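Possible sortase-like protein (PDB 5UUS) is a sortase-family protein of Corynebacterium diphtheriae that probably acts as a cysteine transpeptidase or hydrolase at the cell membrane. Local coordinates at residues G38-M44 against F55-E59; E81-V87 against M186-M192. One frame throughout, in Å; residues are numbered along the deposited sequence.

Contact 1 (G38-M44 against F55-E59); sequences GEAFARM and FAIVE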
loop_
_atom_site.group_PDB
_atom_site.type_symbol
_atom_site.label_atom_id
_atom_site.label_comp_id
_atom_site.label_asym_id
_atom_site.label_seq_id
_atom_site.Cartn_x
_atom_site.Cartn_y
_atom_site.Cartn_z
ATOM N N GLY A 38 -1.879 16.212 -8.109
ATOM C CA GLY A 38 -2.951 16.733 -7.283
ATOM C C GLY A 38 -4.316 16.150 -7.609
ATOM O O GLY A 38 -5.304 16.546 -7.007
ATOM N N GLU A 39 -4.388 15.218 -8.555
ATOM C CA GLU A 39 -5.668 14.599 -8.905
ATOM C C GLU A 39 -5.780 13.177 -8.375
ATOM O O GLU A 39 -4.767 12.501 -8.191
ATOM C CB GLU A 39 -5.862 14.592 -10.429
ATOM C CG GLU A 39 -5.897 16.000 -11.027
ATOM C CD GLU A 39 -6.986 16.894 -10.422
ATOM O OE1 GLU A 39 -8.128 16.420 -10.223
ATOM O OE2 GLU A 39 -6.697 18.081 -10.145
ATOM N N ALA A 40 -7.018 12.734 -8.144
ATOM C CA ALA A 40 -7.295 11.370 -7.705
ATOM C C ALA A 40 -7.075 10.405 -8.841
ATOM O O ALA A 40 -7.596 10.613 -9.925
ATOM C CB ALA A 40 -8.717 11.247 -7.193
ATOM N N PHE A 41 -6.304 9.350 -8.614
ATOM C CA PHE A 41 -6.057 8.375 -9.696
ATOM C C PHE A 41 -6.320 6.956 -9.212
ATOM O O PHE A 41 -6.198 5.998 -9.975
ATOM C CB PHE A 41 -4.619 8.475 -10.210
ATOM C CG PHE A 41 -3.579 8.056 -9.195
ATOM C CD1 PHE A 41 -3.151 8.946 -8.211
ATOM C CD2 PHE A 41 -3.037 6.784 -9.227
ATOM C CE1 PHE A 41 -2.209 8.571 -7.260
ATOM C CE2 PHE A 41 -2.088 6.392 -8.282
ATOM C CZ PHE A 41 -1.672 7.296 -7.300
ATOM N N ALA A 42 -6.652 6.810 -7.927
ATOM C CA ALA A 42 -6.890 5.476 -7.383
ATOM C C ALA A 42 -7.785 5.525 -6.165
ATOM O O ALA A 42 -8.072 6.596 -5.629
ATOM C CB ALA A 42 -5.574 4.784 -7.037
ATOM N N ARG A 43 -8.240 4.351 -5.751
ATOM C CA ARG A 43 -9.095 4.231 -4.596
ATOM C C ARG A 43 -8.619 3.060 -3.753
ATOM O O ARG A 43 -8.280 2.011 -4.295
ATOM C CB ARG A 43 -10.537 4.037 -5.022
ATOM C CG ARG A 43 -11.495 3.967 -3.875
ATOM C CD ARG A 43 -12.917 3.891 -4.390
ATOM N NE ARG A 43 -13.297 5.070 -5.159
ATOM C CZ ARG A 43 -14.041 5.027 -6.259
ATOM N NH1 ARG A 43 -14.460 3.858 -6.733
ATOM N NH2 ARG A 43 -14.353 6.151 -6.895
ATOM N N MET A 44 -8.594 3.231 -2.432
ATOM C CA MET A 44 -8.179 2.115 -1.572
ATOM C C MET A 44 -9.263 1.699 -0.590
ATOM O O MET A 44 -10.022 2.530 -0.095
ATOM C CB MET A 44 -6.881 2.441 -0.803
ATOM C CG MET A 44 -6.953 3.628 0.162
ATOM S SD MET A 44 -5.387 3.808 1.096
ATOM C CE MET A 44 -5.471 2.429 2.228
ATOM N N PHE A 55 -11.075 5.372 0.391
ATOM C CA PHE A 55 -10.537 6.694 0.183
ATOM C C PHE A 55 -9.975 6.792 -1.218
ATOM O O PHE A 55 -9.337 5.859 -1.680
ATOM C CB PHE A 55 -9.448 6.975 1.193
ATOM C CG PHE A 55 -9.976 7.316 2.561
ATOM C CD1 PHE A 55 -10.251 8.633 2.894
ATOM C CD2 PHE A 55 -10.204 6.314 3.498
ATOM C CE1 PHE A 55 -10.740 8.959 4.159
ATOM C CE2 PHE A 55 -10.705 6.625 4.765
ATOM C CZ PHE A 55 -10.968 7.943 5.087
ATOM N N ALA A 56 -10.200 7.924 -1.865
ATOM C CA ALA A 56 -9.496 8.250 -3.085
ATOM C C ALA A 56 -8.033 8.533 -2.756
ATOM O O ALA A 56 -7.695 9.083 -1.690
ATOM C CB ALA A 56 -10.146 9.454 -3.779
ATOM N N ILE A 57 -7.155 8.138 -3.661
ATOM C CA ILE A 57 -5.760 8.467 -3.510
ATOM C C ILE A 57 -5.390 9.511 -4.524
ATOM O O ILE A 57 -5.694 9.360 -5.697
ATOM C CB ILE A 57 -4.883 7.233 -3.662
ATOM C CG1 ILE A 57 -5.270 6.199 -2.595
ATOM C CG2 ILE A 57 -3.416 7.609 -3.562
ATOM C CD1 ILE A 57 -4.669 4.815 -2.847
ATOM N N VAL A 58 -4.739 10.569 -4.062
ATOM C CA VAL A 58 -4.341 11.691 -4.909
ATOM C C VAL A 58 -2.835 11.618 -5.234
ATOM O O VAL A 58 -2.057 11.057 -4.457
ATOM C CB VAL A 58 -4.712 13.016 -4.173
ATOM C CG1 VAL A 58 -3.798 14.159 -4.527
ATOM C CG2 VAL A 58 -6.191 13.357 -4.394
ATOM N N GLU A 59 -2.414 12.177 -6.364
ATOM C CA GLU A 59 -0.990 12.217 -6.710
ATOM C C GLU A 59 -0.290 13.398 -6.064
ATOM O O GLU A 59 -0.613 14.546 -6.364
ATOM C CB GLU A 59 -0.809 12.283 -8.240
ATOM C CG GLU A 59 0.642 12.440 -8.691
ATOM C CD GLU A 59 1.476 11.165 -8.494
ATOM O OE1 GLU A 59 0.947 10.155 -7.964
ATOM O OE2 GLU A 59 2.668 11.171 -8.873
#
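Ile57 shares one face of an antiparallel hairpin with Ala42 and Met44, and the Phe41 ring reaches it from the bulge. Its two branches part. CG2 lies toward the Phe41 ring, 4.0 Å from Phe41 CE1. CD1, at the end of the other branch, reaches the Met44 chain and comes 3.8 Å from Met44 CB. The Met44 and Ile57 side chains cross at about a right angle. Met44 CG sits between its backbone N and carbonyl carbon (chi1 62°), which places CG beside Ile57 CD1.

Phe41 and Ala42 both stand opposite Ile57, a classic beta bulge. Phe41 N gives a hydrogen bond to Ile57 O (3.0 Å), and Ile57 N gives a shorter one to Ala42 O (2.7 Å). The Phe41 ring leans across toward Glu59. Glu59 OE1 approaches Phe41 CE1 at 3.6 Å, with ring and carboxylate planes 77° apart. That carboxylate has its main hydrogen bond with His72. The backbone of Val58 and Glu59 lies at the edge of the Phe41 ring.

On the other face Ala40 CB touches Ala56 CB at 4.1 Å, and Val58 CG2 lies near Ala40. At the open end of the hairpin Gly38 N bonds to Glu59 O (2.7 Å).

The hairpin of strands 40-45 and 54-59 belongs to the sortase beta barrel. Strand 109-114 pairs with 40-45 along its other side, and strand 71-72 runs parallel to 54-59. Ile57 packs inward on Phe85 and Val87 of strand 83-88.

Contact 2 (E81-V87 against M186-M192); sequences ERGNFAV and MEGIMTM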
loop_
_atom_site.group_PDB
_atom_site.type_symbol
_atom_site.label_atom_id
_atom_site.label_comp_id
_atom_site.label_asym_id
_atom_site.label_seq_id
_atom_site.Cartn_x
_atom_site.Cartn_y
_atom_site.Cartn_z
ATOM N N GLU A 81 2.926 -2.495 -9.192
ATOM C CA GLU A 81 4.294 -2.490 -9.678
ATOM C C GLU A 81 5.278 -3.090 -8.695
ATOM O O GLU A 81 5.146 -2.924 -7.471
ATOM C CB GLU A 81 4.717 -1.061 -9.996
ATOM C CG GLU A 81 3.786 -0.371 -10.994
ATOM C CD GLU A 81 4.323 0.955 -11.504
ATOM O OE1 GLU A 81 5.144 1.594 -10.804
ATOM O OE2 GLU A 81 3.929 1.362 -12.625
ATOM N N ARG A 82 6.291 -3.759 -9.233
ATOM C CA ARG A 82 7.400 -4.236 -8.420
ATOM C C ARG A 82 8.160 -3.026 -7.893
ATOM O O ARG A 82 8.380 -2.063 -8.634
ATOM C CB ARG A 82 8.295 -5.155 -9.252
ATOM C CG ARG A 82 7.534 -6.405 -9.750
ATOM C CD ARG A 82 8.482 -7.364 -10.481
ATOM N NE ARG A 82 7.774 -8.499 -11.077
ATOM C CZ ARG A 82 7.639 -9.696 -10.507
ATOM N NH1 ARG A 82 8.160 -9.950 -9.300
ATOM N NH2 ARG A 82 6.967 -10.645 -11.149
ATOM N N GLY A 83 8.532 -3.057 -6.616
ATOM C CA GLY A 83 9.072 -1.869 -5.957
ATOM C C GLY A 83 8.144 -1.492 -4.821
ATOM O O GLY A 83 7.586 -2.366 -4.146
ATOM N N ASN A 84 7.961 -0.190 -4.610
ATOM C CA ASN A 84 7.238 0.297 -3.438
ATOM C C ASN A 84 6.237 1.393 -3.811
ATOM O O ASN A 84 6.617 2.483 -4.245
ATOM C CB ASN A 84 8.258 0.790 -2.402
ATOM C CG ASN A 84 7.657 1.037 -1.027
ATOM O OD1 ASN A 84 6.431 0.993 -0.820
ATOM N ND2 ASN A 84 8.532 1.323 -0.067
ATOM N N PHE A 85 4.953 1.071 -3.694
ATOM C CA PHE A 85 3.887 2.042 -3.929
ATOM C C PHE A 85 3.573 2.700 -2.562
ATOM O O PHE A 85 2.966 2.068 -1.711
ATOM C CB PHE A 85 2.670 1.339 -4.541
ATOM C CG PHE A 85 1.385 2.112 -4.417
ATOM C CD1 PHE A 85 1.251 3.366 -5.003
ATOM C CD2 PHE A 85 0.295 1.575 -3.724
ATOM C CE1 PHE A 85 0.061 4.101 -4.870
ATOM C CE2 PHE A 85 -0.901 2.303 -3.598
ATOM C CZ PHE A 85 -1.007 3.574 -4.168
ATOM N N ALA A 86 4.016 3.947 -2.358
ATOM C CA ALA A 86 3.941 4.608 -1.047
ATOM C C ALA A 86 2.931 5.758 -1.005
ATOM O O ALA A 86 2.852 6.567 -1.935
ATOM C CB ALA A 86 5.327 5.130 -0.635
ATOM N N VAL A 87 2.161 5.815 0.081
ATOM C CA VAL A 87 1.206 6.890 0.289
ATOM C C VAL A 87 1.296 7.407 1.728
ATOM O O VAL A 87 1.649 6.660 2.657
ATOM C CB VAL A 87 -0.257 6.450 0.000
ATOM C CG1 VAL A 87 -0.426 6.015 -1.463
ATOM C CG2 VAL A 87 -0.683 5.342 0.947
ATOM N N MET A 186 12.168 -7.651 -7.546
ATOM C CA MET A 186 11.433 -7.195 -6.361
ATOM C C MET A 186 9.985 -7.680 -6.333
ATOM O O MET A 186 9.364 -7.876 -7.376
ATOM C CB MET A 186 11.441 -5.677 -6.289
ATOM C CG MET A 186 12.814 -5.069 -6.060
ATOM S SD MET A 186 12.673 -3.285 -6.265
ATOM C CE MET A 186 14.347 -2.829 -5.858
ATOM N N GLU A 187 9.470 -7.904 -5.128
ATOM C CA GLU A 187 8.026 -7.992 -4.913
ATOM C C GLU A 187 7.401 -6.603 -5.060
ATOM O O GLU A 187 8.094 -5.593 -5.063
ATOM C CB GLU A 187 7.714 -8.553 -3.515
ATOM C CG GLU A 187 8.332 -9.920 -3.254
ATOM C CD GLU A 187 7.772 -11.003 -4.191
ATOM O OE1 GLU A 187 6.563 -10.958 -4.524
ATOM O OE2 GLU A 187 8.549 -11.891 -4.585
ATOM N N GLY A 188 6.084 -6.561 -5.171
ATOM C CA GLY A 188 5.382 -5.314 -5.046
ATOM C C GLY A 188 5.148 -5.044 -3.562
ATOM O O GLY A 188 4.600 -5.881 -2.826
ATOM N N ILE A 189 5.561 -3.862 -3.128
ATOM C CA ILE A 189 5.263 -3.413 -1.784
ATOM C C ILE A 189 4.320 -2.223 -1.812
ATOM O O ILE A 189 4.416 -1.378 -2.700
ATOM C CB ILE A 189 6.554 -3.031 -1.048
ATOM C CG1 ILE A 189 7.388 -4.294 -0.844
ATOM C CG2 ILE A 189 6.227 -2.381 0.336
ATOM C CD1 ILE A 189 6.856 -5.190 0.256
ATOM N N MET A 190 3.395 -2.161 -0.849
ATOM C CA MET A 190 2.660 -0.926 -0.624
ATOM C C MET A 190 3.025 -0.381 0.777
ATOM O O MET A 190 3.060 -1.129 1.765
ATOM C CB MET A 190 1.149 -1.135 -0.739
ATOM C CG MET A 190 0.340 0.145 -0.423
ATOM S SD MET A 190 -1.445 -0.084 -0.578
ATOM C CE MET A 190 -2.028 1.563 -0.112
ATOM N N THR A 191 3.305 0.912 0.843
ATOM C CA THR A 191 3.673 1.539 2.112
ATOM C C THR A 191 2.675 2.637 2.471
ATOM O O THR A 191 2.349 3.473 1.636
ATOM C CB THR A 191 5.106 2.125 2.046
ATOM O OG1 THR A 191 6.033 1.067 1.741
ATOM C CG2 THR A 191 5.486 2.829 3.369
ATOM N N MET A 192 2.201 2.628 3.716
ATOM C CA MET A 192 1.391 3.715 4.255
ATOM C C MET A 192 2.136 4.425 5.386
ATOM O O MET A 192 2.648 3.759 6.288
ATOM C CB MET A 192 0.041 3.178 4.753
ATOM C CG MET A 192 -0.811 2.571 3.625
ATOM S SD MET A 192 -2.256 1.649 4.174
ATOM C CE MET A 192 -1.463 0.166 4.792
HETATM O O HOH W 1 3.544 -2.269 -5.391
#
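Met190 runs alongside Phe85, and both side chains point the same way from neighbouring parallel strands. Its CB lies 3.8 Å from Phe85 O. CG comes 3.6 Å from Phe85 CD2. SD is 5.0 Å from the centroid of the Phe85 ring and at its edge, a Met-aromatic contact. CE ends 3.7 Å from Phe85 CE2 and also touches Val87 CG2. CG is anti to the backbone N (chi1 177°) and the chain stays extended to CE, which carries sulfur and methyl along the ring. Val87 CG2 also meets Met192 CG, which extends the apolar row.

The opposite face is mixed: Asn84 and Thr191 form a buried polar pair beside Ile189 and Ala86. Thr191 OG1 donates to Asn84 OD1 at 2.6 Å, in the amide plane and on a lone pair. Thr191 OG1 is also bonded to His208, and Asn84 ND2 to Ser172 O, so this pair is held from both ends.

Backbone bonds alternate along the strands from Gly83 to Val87. At the start, Arg82 NH1 bonds to Met186 O (3.1 Å), which lies in the guanidinium plane. A water bridges Glu81 O and Ile189 O.

This parallel pair lies in the sortase barrel, its strands leading toward the predicted catalytic His90 and Cys195. Strand 204-216 flanks 188-193, and strand 71-72 flanks 83-88. Strands 109-114 and 117-123 pack over Phe85 and Met190.

In the fold
Contact 1 is partly buried, and contact 2 lies near the centre of the chain. Both belong to one curled sheet, and strand 71-72 stands between strands 54-59 and 83-88. Contact 1 joins strands close in sequence as an antiparallel hairpin with a bulge. Contact 2 joins distant strands in parallel and in regular register. Their apolar faces merge inside the barrel: Met44 CE lies 3.8 Å from Met192 SD, and Met44 SD is 4.2 Å from Met190 CE. The other faces differ. That of 38-44 with 55-59 carries small residues and Arg43 at the surface, whereas that of 81-87 with 186-192 buries a hydrogen-bonded Asn84 and Thr191.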